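Local structure of plasmid stabilization system (Mesorhizobium opportunistum, 5CEG) at residues V17-S22 with Q57-P62; P23-D28 with V101-V106; Y48-A53 with L78-F83; Q61-V66 with S74-V79; V84-T89 with R105-R110. The protein is probably the ParE-type toxin of a type II toxin-antitoxin system, a member of the RelE toxin family bound here by chains of another protein. All blocks are in the same frame, centred on the assembly; numbering follows the deposited sequence.

Contact 1. Residues V17-S22 with Q57-P62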
# COMPACT_ATOMS: atom_id res chain seq x y z
N VAL B 17 -22.17 35.05 -1.98
CA VAL B 17 -22.77 34.66 -3.25
C VAL B 17 -23.83 33.59 -3.00
O VAL B 17 -23.88 33.00 -1.92
CB VAL B 17 -21.71 34.13 -4.25
CG1 VAL B 17 -20.51 35.05 -4.27
CG2 VAL B 17 -21.28 32.73 -3.88
N ARG B 18 -24.70 33.36 -3.99
CA ARG B 18 -25.70 32.30 -3.89
C ARG B 18 -25.00 30.94 -3.88
O ARG B 18 -24.12 30.70 -4.70
CB ARG B 18 -26.71 32.35 -5.04
CG ARG B 18 -27.80 31.27 -4.95
CD ARG B 18 -29.16 31.80 -5.35
NE ARG B 18 -30.18 30.78 -5.60
CZ ARG B 18 -31.15 30.45 -4.75
NH1 ARG B 18 -31.25 31.04 -3.57
NH2 ARG B 18 -32.04 29.53 -5.09
N LEU B 19 -25.39 30.08 -2.96
CA LEU B 19 -24.80 28.75 -2.92
C LEU B 19 -25.90 27.70 -3.04
O LEU B 19 -26.86 27.69 -2.28
CB LEU B 19 -23.99 28.54 -1.63
CG LEU B 19 -23.06 27.31 -1.66
CD1 LEU B 19 -21.73 27.61 -0.98
CD2 LEU B 19 -23.73 26.14 -0.99
N VAL B 20 -25.73 26.82 -4.02
CA VAL B 20 -26.69 25.77 -4.27
C VAL B 20 -25.97 24.43 -4.32
O VAL B 20 -24.74 24.39 -4.45
CB VAL B 20 -27.47 26.01 -5.58
CG1 VAL B 20 -28.38 27.26 -5.42
CG2 VAL B 20 -26.52 26.21 -6.74
N TRP B 21 -26.74 23.36 -4.18
CA TRP B 21 -26.20 21.99 -4.12
C TRP B 21 -26.90 21.15 -5.17
O TRP B 21 -28.11 21.23 -5.32
CB TRP B 21 -26.42 21.36 -2.73
CG TRP B 21 -25.92 22.15 -1.55
CD1 TRP B 21 -26.40 23.35 -1.09
CD2 TRP B 21 -24.87 21.77 -0.64
NE1 TRP B 21 -25.71 23.74 0.03
CE2 TRP B 21 -24.77 22.79 0.33
CE3 TRP B 21 -24.01 20.66 -0.55
CZ2 TRP B 21 -23.84 22.74 1.37
CZ3 TRP B 21 -23.09 20.62 0.48
CH2 TRP B 21 -23.01 21.65 1.43
N SER B 22 -26.16 20.34 -5.91
CA SER B 22 -26.81 19.44 -6.85
C SER B 22 -27.71 18.47 -6.10
O SER B 22 -27.48 18.16 -4.93
CB SER B 22 -25.77 18.67 -7.68
OG SER B 22 -25.26 17.58 -6.92
N GLN B 57 -18.46 29.35 4.71
CA GLN B 57 -17.20 29.98 4.33
C GLN B 57 -17.11 30.16 2.82
O GLN B 57 -16.66 31.19 2.31
CB GLN B 57 -15.99 29.16 4.78
CG GLN B 57 -15.67 29.21 6.25
CD GLN B 57 -14.36 28.49 6.52
OE1 GLN B 57 -14.11 27.42 5.97
NE2 GLN B 57 -13.52 29.08 7.36
N LEU B 58 -17.50 29.11 2.11
CA LEU B 58 -17.38 29.09 0.66
C LEU B 58 -18.29 30.13 0.02
O LEU B 58 -17.92 30.76 -0.97
CB LEU B 58 -17.69 27.69 0.14
CG LEU B 58 -17.49 27.43 -1.35
CD1 LEU B 58 -16.07 27.77 -1.78
CD2 LEU B 58 -17.81 25.96 -1.64
N ALA B 59 -19.46 30.34 0.59
CA ALA B 59 -20.37 31.35 0.05
C ALA B 59 -19.75 32.74 0.15
O ALA B 59 -19.96 33.59 -0.72
CB ALA B 59 -21.71 31.30 0.77
N ASP B 60 -18.98 32.98 1.22
CA ASP B 60 -18.28 34.25 1.42
C ASP B 60 -17.01 34.39 0.57
O ASP B 60 -16.63 35.49 0.18
CB ASP B 60 -17.89 34.42 2.89
CG ASP B 60 -19.05 34.83 3.77
OD1 ASP B 60 -20.14 35.14 3.24
OD2 ASP B 60 -18.87 34.84 5.01
N GLN B 61 -16.34 33.28 0.31
CA GLN B 61 -15.10 33.29 -0.46
C GLN B 61 -15.14 32.17 -1.48
O GLN B 61 -14.59 31.09 -1.25
CB GLN B 61 -13.87 33.15 0.45
CG GLN B 61 -13.59 34.37 1.33
CD GLN B 61 -13.19 35.61 0.54
OE1 GLN B 61 -12.83 35.52 -0.64
NE2 GLN B 61 -13.25 36.77 1.19
N PRO B 62 -15.82 32.42 -2.61
CA PRO B 62 -16.15 31.35 -3.56
C PRO B 62 -14.96 30.68 -4.24
O PRO B 62 -15.11 29.59 -4.80
CB PRO B 62 -17.03 32.07 -4.61
CG PRO B 62 -16.79 33.52 -4.40
CD PRO B 62 -16.48 33.69 -2.95
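Val17 and Ala59 carry the tight part of this contact, a case of one backbone hydrogen bond flanked by the methyl groups of Val17. The N-H of Val17 points at the carbonyl oxygen of Ala59 in the last turn of helix 41-60, N to O 2.9 Å with 161° at the hydrogen, and it arrives tilted 33° from the carbonyl plane. The side chain of Val17 closes over the same oxygen: CG2, lodged between its own backbone N and carbonyl carbon, comes within 3.5 Å of Ala59 O. The other branch, CG1, reaches across to CG of Pro62 at 4.0 Å. Two residues on, in the strand, Leu19 holds CG anti to its backbone N (chi1 -166°), and its CD1 branch lies 4.1 Å from Ala59 CB and 4.2 Å from Leu58 CB.

Beyond this small apolar patch the contact is loose. Asp60 and Gln61 are exposed and make no contact with the strand, and Arg18 leaves the strand on the side away from the helix. Pro62 leads back inward, its carbonyl oxygen hydrogen-bonded to Tyr87 OH. The contact thus joins strand 18-21, at the edge of the sheet within this chain, to the end of the second helix. Because the chain leaves helical geometry at Gln61, Val17 N serves a helix-terminal carbonyl, and the aliphatic groups around the bond should partly screen it from water.

Contact 2. Residues P23-D28 with V101-V106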
# COMPACT_ATOMS: atom_id res chain seq x y z
N PRO B 23 -28.76 17.97 -6.76
CA PRO B 23 -29.56 16.92 -6.12
C PRO B 23 -28.71 15.76 -5.59
O PRO B 23 -28.99 15.26 -4.49
CB PRO B 23 -30.48 16.47 -7.25
CG PRO B 23 -30.69 17.72 -8.04
CD PRO B 23 -29.35 18.42 -8.03
N THR B 24 -27.70 15.34 -6.34
CA THR B 24 -26.85 14.26 -5.86
C THR B 24 -26.06 14.67 -4.61
O THR B 24 -25.88 13.86 -3.70
CB THR B 24 -25.86 13.77 -6.92
OG1 THR B 24 -26.55 13.56 -8.16
CG2 THR B 24 -25.25 12.44 -6.47
N ALA B 25 -25.60 15.93 -4.55
CA ALA B 25 -24.87 16.38 -3.36
C ALA B 25 -25.77 16.36 -2.12
O ALA B 25 -25.32 16.03 -1.03
CB ALA B 25 -24.29 17.77 -3.58
N LYS B 26 -27.03 16.76 -2.28
CA LYS B 26 -27.97 16.65 -1.17
C LYS B 26 -28.11 15.20 -0.72
O LYS B 26 -28.10 14.91 0.47
CB LYS B 26 -29.34 17.22 -1.57
CG LYS B 26 -30.36 17.15 -0.45
CD LYS B 26 -31.72 17.67 -0.92
CE LYS B 26 -32.77 17.55 0.17
NZ LYS B 26 -34.07 18.16 -0.24
N ALA B 27 -28.20 14.28 -1.69
CA ALA B 27 -28.26 12.86 -1.38
C ALA B 27 -27.00 12.39 -0.66
O ALA B 27 -27.08 11.55 0.25
CB ALA B 27 -28.50 12.04 -2.66
N ASP B 28 -25.84 12.91 -1.07
CA ASP B 28 -24.59 12.57 -0.40
C ASP B 28 -24.67 12.95 1.07
O ASP B 28 -24.29 12.17 1.93
CB ASP B 28 -23.39 13.30 -1.03
CG ASP B 28 -23.07 12.84 -2.45
OD1 ASP B 28 -23.40 11.70 -2.84
OD2 ASP B 28 -22.44 13.65 -3.16
N VAL B 101 -22.17 29.57 -6.45
CA VAL B 101 -21.31 28.42 -6.20
C VAL B 101 -22.24 27.22 -6.24
O VAL B 101 -23.26 27.23 -5.57
CB VAL B 101 -20.61 28.52 -4.84
CG1 VAL B 101 -20.09 27.14 -4.39
CG2 VAL B 101 -19.48 29.53 -4.91
N GLU B 102 -21.91 26.21 -7.05
CA GLU B 102 -22.65 24.95 -6.99
C GLU B 102 -21.78 23.85 -6.40
O GLU B 102 -20.74 23.52 -6.96
CB GLU B 102 -23.13 24.49 -8.38
CG GLU B 102 -23.85 23.11 -8.28
CD GLU B 102 -24.28 22.49 -9.60
OE1 GLU B 102 -24.18 23.15 -10.65
OE2 GLU B 102 -24.74 21.33 -9.56
N ILE B 103 -22.20 23.30 -5.26
CA ILE B 103 -21.53 22.12 -4.73
C ILE B 103 -22.09 20.90 -5.45
O ILE B 103 -23.28 20.59 -5.37
CB ILE B 103 -21.69 22.02 -3.20
CG1 ILE B 103 -21.06 23.25 -2.55
CG2 ILE B 103 -21.05 20.73 -2.68
CD1 ILE B 103 -21.11 23.28 -1.04
N VAL B 104 -21.22 20.24 -6.21
CA VAL B 104 -21.65 19.16 -7.10
C VAL B 104 -21.71 17.79 -6.41
O VAL B 104 -22.64 17.02 -6.63
CB VAL B 104 -20.73 19.13 -8.33
CG1 VAL B 104 -21.12 17.98 -9.28
CG2 VAL B 104 -20.82 20.47 -9.07
N ARG B 105 -20.72 17.48 -5.56
CA ARG B 105 -20.72 16.25 -4.74
C ARG B 105 -20.08 16.51 -3.39
O ARG B 105 -19.24 17.41 -3.26
CB ARG B 105 -19.94 15.09 -5.38
CG ARG B 105 -20.44 14.62 -6.73
CD ARG B 105 -21.84 14.03 -6.65
NE ARG B 105 -22.01 12.86 -5.78
CZ ARG B 105 -22.12 11.61 -6.21
NH1 ARG B 105 -22.02 11.33 -7.51
NH2 ARG B 105 -22.35 10.63 -5.35
N VAL B 106 -20.45 15.70 -2.41
CA VAL B 106 -19.72 15.58 -1.16
C VAL B 106 -19.18 14.14 -1.08
O VAL B 106 -19.95 13.18 -0.95
CB VAL B 106 -20.60 15.88 0.07
CG1 VAL B 106 -19.75 15.85 1.34
CG2 VAL B 106 -21.28 17.25 -0.09
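Arg105 grips Asp28 side-on, with one nitrogen for each carboxylate oxygen. NE donates to OD2 of Asp28 at 2.8 Å, in the guanidinium plane, and NH2 donates to OD1 at 2.9 Å from a slight tilt; each oxygen is met at its syn lone pair, and the two flat groups stand only 20° apart. OD2 accepts a second bond, on its anti side and somewhat out of plane, from Val106 N at 3.0 Å, the third to the carboxylate. The Arg105 chain gets there by bending at both chi2 and chi3. Over one guanidinium face sits Thr24 CG2, a tight 3.2 Å from CZ. Packing completes the seam: Ala25 CB rests 3.5 Å from the carbonyl oxygens of both Ile103 and Val104, and Asp28 CB lies 4.0 Å from Val106 CB. Segments 23-28 and 101-106 run at 44° to each other, joining helix 23-37 to strand 100-108. The positive charge of Arg105 is probably balanced both by Asp28 and by an acidic side chain on a chain of another protein, which meets NH1.

Contact 3. Residues Y48-A53 with L78-F83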
# COMPACT_ATOMS: atom_id res chain seq x y z
N TYR B 48 -22.51 17.38 10.19
CA TYR B 48 -23.34 18.42 9.59
C TYR B 48 -22.92 19.82 10.05
O TYR B 48 -22.93 20.76 9.26
CB TYR B 48 -24.83 18.21 9.90
CG TYR B 48 -25.59 17.38 8.87
CD1 TYR B 48 -24.92 16.54 7.99
CD2 TYR B 48 -26.98 17.43 8.80
CE1 TYR B 48 -25.61 15.78 7.05
CE2 TYR B 48 -27.68 16.68 7.88
CZ TYR B 48 -26.99 15.85 7.00
OH TYR B 48 -27.70 15.10 6.09
N ASP B 49 -22.55 19.97 11.32
CA ASP B 49 -22.07 21.27 11.80
C ASP B 49 -20.85 21.71 11.00
O ASP B 49 -20.73 22.87 10.61
CB ASP B 49 -21.70 21.20 13.29
CG ASP B 49 -22.90 21.00 14.19
OD1 ASP B 49 -24.03 21.39 13.83
OD2 ASP B 49 -22.69 20.46 15.30
N GLN B 50 -19.93 20.76 10.77
CA GLN B 50 -18.68 21.07 10.09
C GLN B 50 -18.89 21.34 8.60
O GLN B 50 -18.29 22.26 8.04
CB GLN B 50 -17.68 19.92 10.29
CG GLN B 50 -17.25 19.80 11.76
CD GLN B 50 -16.58 18.49 12.10
OE1 GLN B 50 -16.26 17.68 11.23
NE2 GLN B 50 -16.37 18.26 13.40
N LEU B 51 -19.76 20.55 7.98
CA LEU B 51 -20.00 20.72 6.55
C LEU B 51 -20.76 22.02 6.28
O LEU B 51 -20.47 22.72 5.32
CB LEU B 51 -20.75 19.51 5.98
CG LEU B 51 -19.90 18.25 5.87
CD1 LEU B 51 -20.78 17.02 5.74
CD2 LEU B 51 -18.94 18.35 4.67
N GLU B 52 -21.73 22.34 7.14
CA GLU B 52 -22.45 23.60 7.01
C GLU B 52 -21.49 24.78 7.19
O GLU B 52 -21.55 25.76 6.43
CB GLU B 52 -23.59 23.70 8.02
CG GLU B 52 -24.40 24.98 7.88
CD GLU B 52 -25.52 25.10 8.90
OE1 GLU B 52 -25.45 24.45 9.96
OE2 GLU B 52 -26.47 25.86 8.63
N ALA B 53 -20.60 24.68 8.16
CA ALA B 53 -19.64 25.76 8.40
C ALA B 53 -18.73 25.96 7.18
O ALA B 53 -18.45 27.09 6.79
CB ALA B 53 -18.80 25.48 9.64
N LEU B 78 -12.58 21.41 -2.10
CA LEU B 78 -12.39 21.98 -0.78
C LEU B 78 -12.50 20.84 0.22
O LEU B 78 -13.47 20.10 0.21
CB LEU B 78 -13.44 23.09 -0.52
CG LEU B 78 -13.27 23.98 0.71
CD1 LEU B 78 -11.93 24.71 0.71
CD2 LEU B 78 -14.43 24.96 0.80
N VAL B 79 -11.48 20.68 1.07
CA VAL B 79 -11.45 19.56 1.99
C VAL B 79 -12.09 19.92 3.34
O VAL B 79 -11.88 21.01 3.87
CB VAL B 79 -10.00 19.05 2.21
CG1 VAL B 79 -9.94 17.94 3.26
CG2 VAL B 79 -9.42 18.54 0.90
N GLU B 80 -12.92 19.00 3.84
CA GLU B 80 -13.45 19.05 5.20
C GLU B 80 -13.37 17.62 5.72
O GLU B 80 -14.32 16.85 5.60
CB GLU B 80 -14.89 19.58 5.21
CG GLU B 80 -15.53 19.62 6.60
CD GLU B 80 -14.74 20.46 7.58
OE1 GLU B 80 -14.31 21.58 7.20
OE2 GLU B 80 -14.55 20.01 8.72
N ALA B 81 -12.20 17.27 6.27
CA ALA B 81 -11.88 15.88 6.55
C ALA B 81 -12.96 15.17 7.35
O ALA B 81 -13.48 15.73 8.33
CB ALA B 81 -10.55 15.80 7.30
N PRO B 82 -13.31 13.94 6.95
CA PRO B 82 -12.76 13.09 5.88
C PRO B 82 -13.40 13.28 4.50
O PRO B 82 -13.24 12.42 3.62
CB PRO B 82 -13.05 11.68 6.40
CG PRO B 82 -14.37 11.86 7.11
CD PRO B 82 -14.28 13.20 7.78
N PHE B 83 -14.12 14.38 4.33
CA PHE B 83 -14.86 14.63 3.10
C PHE B 83 -14.14 15.58 2.16
O PHE B 83 -13.33 16.41 2.58
CB PHE B 83 -16.26 15.20 3.41
CG PHE B 83 -16.99 14.42 4.45
CD1 PHE B 83 -17.52 13.17 4.15
CD2 PHE B 83 -17.11 14.91 5.74
CE1 PHE B 83 -18.18 12.44 5.12
CE2 PHE B 83 -17.76 14.18 6.71
CZ PHE B 83 -18.29 12.95 6.41
O HOH W 1 -16.15 16.87 8.84
O HOH W 2 -15.49 23.46 8.82
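Gln50 meets Glu80 both directly and through a water, while a second water ties Gln50 to Ala81 and Leu51 packs on Phe83, so polar and apolar links run next to each other. Of the two waters, one donates to the carbonyl oxygen of Ala81 at 2.9 Å and also to Gln50 OE1; the other donates to Gln50 O at 3.1 Å and to Glu80 OE1 at 2.7 Å. A bend at chi2 (58°) carries Glu80 CD to 4.0 Å from Gln50 CB. OE2 of Glu80 passes 3.5 Å from the same Gln50 CB, with the amide and carboxylate planes 54° apart. A long, weak ion pair joins Glu80 OE1 to Arg54.

The apolar link falls to one branch of Leu51. Its CD2 touches Phe83 CD2 at 4.0 Å, the two side chains crossing at about a right angle, and it lies 4.1 Å from Glu80 CG. Pro82 CG sits over the centre of one face of the Phe83 ring, within a tight turn that has a cis peptide bond before Pro82 and is closed by reciprocal backbone bonds between Glu80 and Phe83. Helix 41-60 in this way covers the hairpin turn between strands 76-80 and 83-90, with Leu51 also reaching Leu29 of helix 23-37 and Phe83 lying among Ile32, Val106 and the edge-to-face ring of Tyr47.

Contact 4. Residues Q61-V66 with S74-V79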
# COMPACT_ATOMS: atom_id res chain seq x y z
N GLN B 61 -16.34 33.28 0.31
CA GLN B 61 -15.10 33.29 -0.46
C GLN B 61 -15.14 32.17 -1.48
O GLN B 61 -14.59 31.09 -1.25
CB GLN B 61 -13.87 33.15 0.45
CG GLN B 61 -13.59 34.37 1.33
CD GLN B 61 -13.19 35.61 0.54
OE1 GLN B 61 -12.83 35.52 -0.64
NE2 GLN B 61 -13.25 36.77 1.19
N PRO B 62 -15.82 32.42 -2.61
CA PRO B 62 -16.15 31.35 -3.56
C PRO B 62 -14.96 30.68 -4.24
O PRO B 62 -15.11 29.59 -4.80
CB PRO B 62 -17.03 32.07 -4.61
CG PRO B 62 -16.79 33.52 -4.40
CD PRO B 62 -16.48 33.69 -2.95
N ARG B 63 -13.78 31.30 -4.19
CA ARG B 63 -12.62 30.72 -4.83
C ARG B 63 -11.64 30.10 -3.83
O ARG B 63 -10.46 29.94 -4.13
CB ARG B 63 -11.92 31.77 -5.69
CG ARG B 63 -12.83 32.31 -6.80
CD ARG B 63 -12.09 33.27 -7.74
NE ARG B 63 -12.91 33.69 -8.88
CZ ARG B 63 -13.65 34.80 -8.91
NH1 ARG B 63 -13.69 35.62 -7.86
NH2 ARG B 63 -14.35 35.09 -10.00
N MET B 64 -12.12 29.72 -2.65
CA MET B 64 -11.18 29.15 -1.68
C MET B 64 -10.77 27.70 -2.02
O MET B 64 -9.72 27.24 -1.57
CB MET B 64 -11.74 29.27 -0.24
CG MET B 64 -13.02 28.56 0.05
SD MET B 64 -13.63 29.09 1.69
CE MET B 64 -12.31 28.50 2.75
N GLY B 65 -11.55 27.01 -2.84
CA GLY B 65 -11.19 25.66 -3.25
C GLY B 65 -10.12 25.65 -4.34
O GLY B 65 -10.10 26.50 -5.23
N VAL B 66 -9.22 24.67 -4.28
CA VAL B 66 -8.17 24.53 -5.27
C VAL B 66 -8.72 24.00 -6.59
O VAL B 66 -9.51 23.05 -6.59
CB VAL B 66 -7.05 23.59 -4.76
CG1 VAL B 66 -6.11 23.21 -5.88
CG2 VAL B 66 -6.30 24.25 -3.60
N SER B 74 -13.83 23.03 -14.80
CA SER B 74 -14.21 24.04 -13.80
C SER B 74 -14.17 23.53 -12.37
O SER B 74 -14.51 24.27 -11.44
CB SER B 74 -15.62 24.55 -14.09
OG SER B 74 -16.57 23.50 -13.95
N ALA B 75 -13.80 22.27 -12.19
CA ALA B 75 -13.90 21.68 -10.85
C ALA B 75 -12.92 22.29 -9.86
O ALA B 75 -11.78 22.62 -10.20
CB ALA B 75 -13.68 20.15 -10.92
N ARG B 76 -13.39 22.41 -8.63
CA ARG B 76 -12.60 22.87 -7.50
C ARG B 76 -12.82 21.90 -6.35
O ARG B 76 -13.89 21.30 -6.23
CB ARG B 76 -12.98 24.29 -7.08
CG ARG B 76 -12.56 25.38 -8.04
CD ARG B 76 -13.13 26.72 -7.61
NE ARG B 76 -12.74 27.81 -8.50
CZ ARG B 76 -11.62 28.52 -8.37
NH1 ARG B 76 -10.76 28.27 -7.38
NH2 ARG B 76 -11.36 29.50 -9.23
N MET B 77 -11.83 21.77 -5.49
CA MET B 77 -11.93 20.85 -4.37
C MET B 77 -11.68 21.59 -3.07
O MET B 77 -10.71 22.35 -2.96
CB MET B 77 -10.93 19.70 -4.55
CG MET B 77 -10.75 18.84 -3.35
SD MET B 77 -9.53 17.54 -3.68
CE MET B 77 -10.26 16.71 -5.09
N LEU B 78 -12.58 21.41 -2.10
CA LEU B 78 -12.39 21.98 -0.78
C LEU B 78 -12.50 20.84 0.22
O LEU B 78 -13.47 20.10 0.21
CB LEU B 78 -13.44 23.09 -0.52
CG LEU B 78 -13.27 23.98 0.71
CD1 LEU B 78 -11.93 24.71 0.71
CD2 LEU B 78 -14.43 24.96 0.80
N VAL B 79 -11.48 20.68 1.07
CA VAL B 79 -11.45 19.56 1.99
C VAL B 79 -12.09 19.92 3.34
O VAL B 79 -11.88 21.01 3.87
CB VAL B 79 -10.00 19.05 2.21
CG1 VAL B 79 -9.94 17.94 3.26
CG2 VAL B 79 -9.42 18.54 0.90
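Arg76 hydrogen-bonds Gly65 where a type I turn, Gln61 to Met64, leads from helix 41-60 into the short edge strand 66-67, which pairs antiparallel with strand 76-80. Its NH1 donates to Gly65 O at 2.9 Å, with the oxygen in the guanidinium plane and the donor nearly along the C=O axis (165°), although the angle at the hydrogen is only 141°. One residue on, Val66 and Met77 form an antiparallel hydrogen-bonded pair: Met77 N to Val66 O, 2.9 Å, is sound, while the return bond from Val66 N to Met77 O is weak. Gly65 CA comes within 3.4 Å of Met77 O, so the loop backbone comes close to the strand here. Tyr87 OH hydrogen-bonds both Gly65 N and Pro62 O.

Arg63 brings a second positive charge close, its NE 4.5 Å from Arg76 NH2. Its CB lies over the Arg76 guanidinium, offset toward the rim, and its own guanidinium is held by other carbonyls: NE bonds Thr93 O and NH2 bonds Gly96 O. Met64 CG (chi1 61°) packs on Leu78 CD2 at 3.9 Å. Arg63 O accepts from Gln57 NE2 of the second subunit. Arg63 and Arg76 can probably sit this close because backbone carbonyls accept from both.

Contact 5. Residues V84-T89 with R105-R110. With NA (sodium ion), chain J.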
# COMPACT_ATOMS: atom_id res chain seq x y z
N VAL B 84 -14.44 15.44 0.88
CA VAL B 84 -13.96 16.34 -0.14
C VAL B 84 -15.19 16.96 -0.79
O VAL B 84 -16.06 16.24 -1.29
CB VAL B 84 -13.12 15.57 -1.18
CG1 VAL B 84 -12.83 16.43 -2.36
CG2 VAL B 84 -11.82 15.04 -0.53
N LEU B 85 -15.29 18.29 -0.76
CA LEU B 85 -16.37 18.97 -1.46
C LEU B 85 -15.90 19.26 -2.87
O LEU B 85 -14.88 19.91 -3.06
CB LEU B 85 -16.76 20.28 -0.76
CG LEU B 85 -17.33 20.29 0.66
CD1 LEU B 85 -17.55 21.73 1.09
CD2 LEU B 85 -18.62 19.53 0.76
N LEU B 86 -16.66 18.80 -3.87
CA LEU B 86 -16.37 19.15 -5.26
C LEU B 86 -17.36 20.22 -5.70
O LEU B 86 -18.56 20.02 -5.54
CB LEU B 86 -16.49 17.93 -6.19
CG LEU B 86 -15.61 16.72 -5.86
CD1 LEU B 86 -15.91 15.61 -6.86
CD2 LEU B 86 -14.15 17.14 -5.90
N TYR B 87 -16.88 21.33 -6.22
CA TYR B 87 -17.78 22.42 -6.59
C TYR B 87 -17.24 23.22 -7.76
O TYR B 87 -16.09 23.05 -8.16
CB TYR B 87 -18.02 23.34 -5.38
CG TYR B 87 -16.92 24.36 -5.11
CD1 TYR B 87 -15.83 24.05 -4.29
CD2 TYR B 87 -16.99 25.64 -5.64
CE1 TYR B 87 -14.84 25.00 -4.04
CE2 TYR B 87 -16.02 26.58 -5.40
CZ TYR B 87 -14.94 26.26 -4.61
OH TYR B 87 -13.96 27.23 -4.37
N GLU B 88 -18.07 24.12 -8.29
CA GLU B 88 -17.59 25.09 -9.26
C GLU B 88 -18.20 26.45 -8.96
O GLU B 88 -19.22 26.54 -8.28
CB GLU B 88 -17.95 24.68 -10.69
CG GLU B 88 -19.46 24.47 -10.88
CD GLU B 88 -19.87 24.18 -12.31
OE1 GLU B 88 -18.99 23.95 -13.18
OE2 GLU B 88 -21.09 24.16 -12.56
N THR B 89 -17.56 27.50 -9.46
CA THR B 89 -18.19 28.82 -9.48
C THR B 89 -18.76 29.08 -10.86
O THR B 89 -18.27 28.54 -11.86
CB THR B 89 -17.22 29.97 -9.13
OG1 THR B 89 -16.28 30.17 -10.20
CG2 THR B 89 -16.47 29.71 -7.82
N ARG B 105 -20.72 17.48 -5.56
CA ARG B 105 -20.72 16.25 -4.74
C ARG B 105 -20.08 16.51 -3.39
O ARG B 105 -19.24 17.41 -3.26
CB ARG B 105 -19.94 15.09 -5.38
CG ARG B 105 -20.44 14.62 -6.73
CD ARG B 105 -21.84 14.03 -6.65
NE ARG B 105 -22.01 12.86 -5.78
CZ ARG B 105 -22.12 11.61 -6.21
NH1 ARG B 105 -22.02 11.33 -7.51
NH2 ARG B 105 -22.35 10.63 -5.35
N VAL B 106 -20.45 15.70 -2.41
CA VAL B 106 -19.72 15.58 -1.16
C VAL B 106 -19.18 14.14 -1.08
O VAL B 106 -19.95 13.18 -0.95
CB VAL B 106 -20.60 15.88 0.07
CG1 VAL B 106 -19.75 15.85 1.34
CG2 VAL B 106 -21.28 17.25 -0.09
N VAL B 107 -17.86 13.99 -1.19
CA VAL B 107 -17.26 12.66 -1.31
C VAL B 107 -16.55 12.25 -0.03
O VAL B 107 -15.77 13.02 0.50
CB VAL B 107 -16.26 12.62 -2.47
CG1 VAL B 107 -15.69 11.21 -2.63
CG2 VAL B 107 -16.94 13.08 -3.77
N ASP B 108 -16.83 11.05 0.48
CA ASP B 108 -16.12 10.53 1.65
C ASP B 108 -14.86 9.82 1.18
O ASP B 108 -14.95 8.76 0.56
CB ASP B 108 -17.02 9.58 2.44
CG ASP B 108 -16.36 9.07 3.73
OD1 ASP B 108 -15.14 9.24 3.93
OD2 ASP B 108 -17.10 8.50 4.56
N GLY B 109 -13.69 10.38 1.48
CA GLY B 109 -12.45 9.79 1.03
C GLY B 109 -12.20 8.40 1.58
O GLY B 109 -11.49 7.60 0.96
N ARG B 110 -12.75 8.11 2.75
CA ARG B 110 -12.58 6.78 3.33
C ARG B 110 -13.33 5.72 2.52
O ARG B 110 -12.96 4.54 2.53
CB ARG B 110 -13.08 6.74 4.78
CG ARG B 110 -12.29 7.64 5.73
CD ARG B 110 -13.07 7.75 7.03
NE ARG B 110 -12.39 8.54 8.05
CZ ARG B 110 -13.00 9.02 9.13
NH1 ARG B 110 -14.30 8.81 9.31
NH2 ARG B 110 -12.32 9.73 10.03
NA NA J . -9.32 6.37 1.34
O HOH W 3 -10.20 4.28 2.16
O HOH W 4 -7.29 4.93 1.25
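Leu85 lays its CD2 methyl against both branches of Val106, 3.6 Å from CG2 and 3.9 Å from CG1, the two side chains side by side and pointing the same way from a non-hydrogen-bonded antiparallel pair. This face of the hairpin turns to the helices, Leu85 touching Leu51. On the other face Leu86 CD1 meets Val107 CG2 at 4.1 Å, and there a chain of another protein packs on Leu86 and Val107.

Val84 and Val107 exchange a full pair of backbone bonds, Val84 N to Val107 O at 2.8 Å and Val107 N to Val84 O at 2.9 Å. Leu86 N likewise donates to Arg105 O, but the return bond from Arg105 N is weak: Val104 and Arg105 both face Leu86 in a classic beta bulge, and Leu86 O also pairs with Val104.

Where strand 100-108 ends, Asp108 is the N-cap of the short helix 109-112; its OD1 accepts from Arg110 N at 2.9 Å, met from above the carboxylate plane. Gly109 O binds the sodium ion at 2.5 Å, with backbone O atoms of Leu113, Leu116 and the C-terminal Phe117 and two waters. Backbone oxygens and water thus ligate the sodium ion, tying the hairpin's end to the C-terminal tail, whose carboxylate may offset part of its charge.

From the N terminus, contact 1 closes the first loop, bringing the end of the helical hairpin back to strand 18-21. Contact 2 opens just after that strand and crosses contact 1, running from helix 23-37 to strand 100-108, the parallel neighbour of 18-21. Contacts 3 and 4 nest inside the loop it closes: contact 3, which also crosses contact 1, ties helix 41-60 to the 80-83 turn, and contact 4 begins at Gln61 and Pro62, where contact 1 ends. Contact 5 follows them in series and closes the last hairpin on the same stretch as contact 2. Together they fasten the two long helices and the five strands of the sheet into one compact domain.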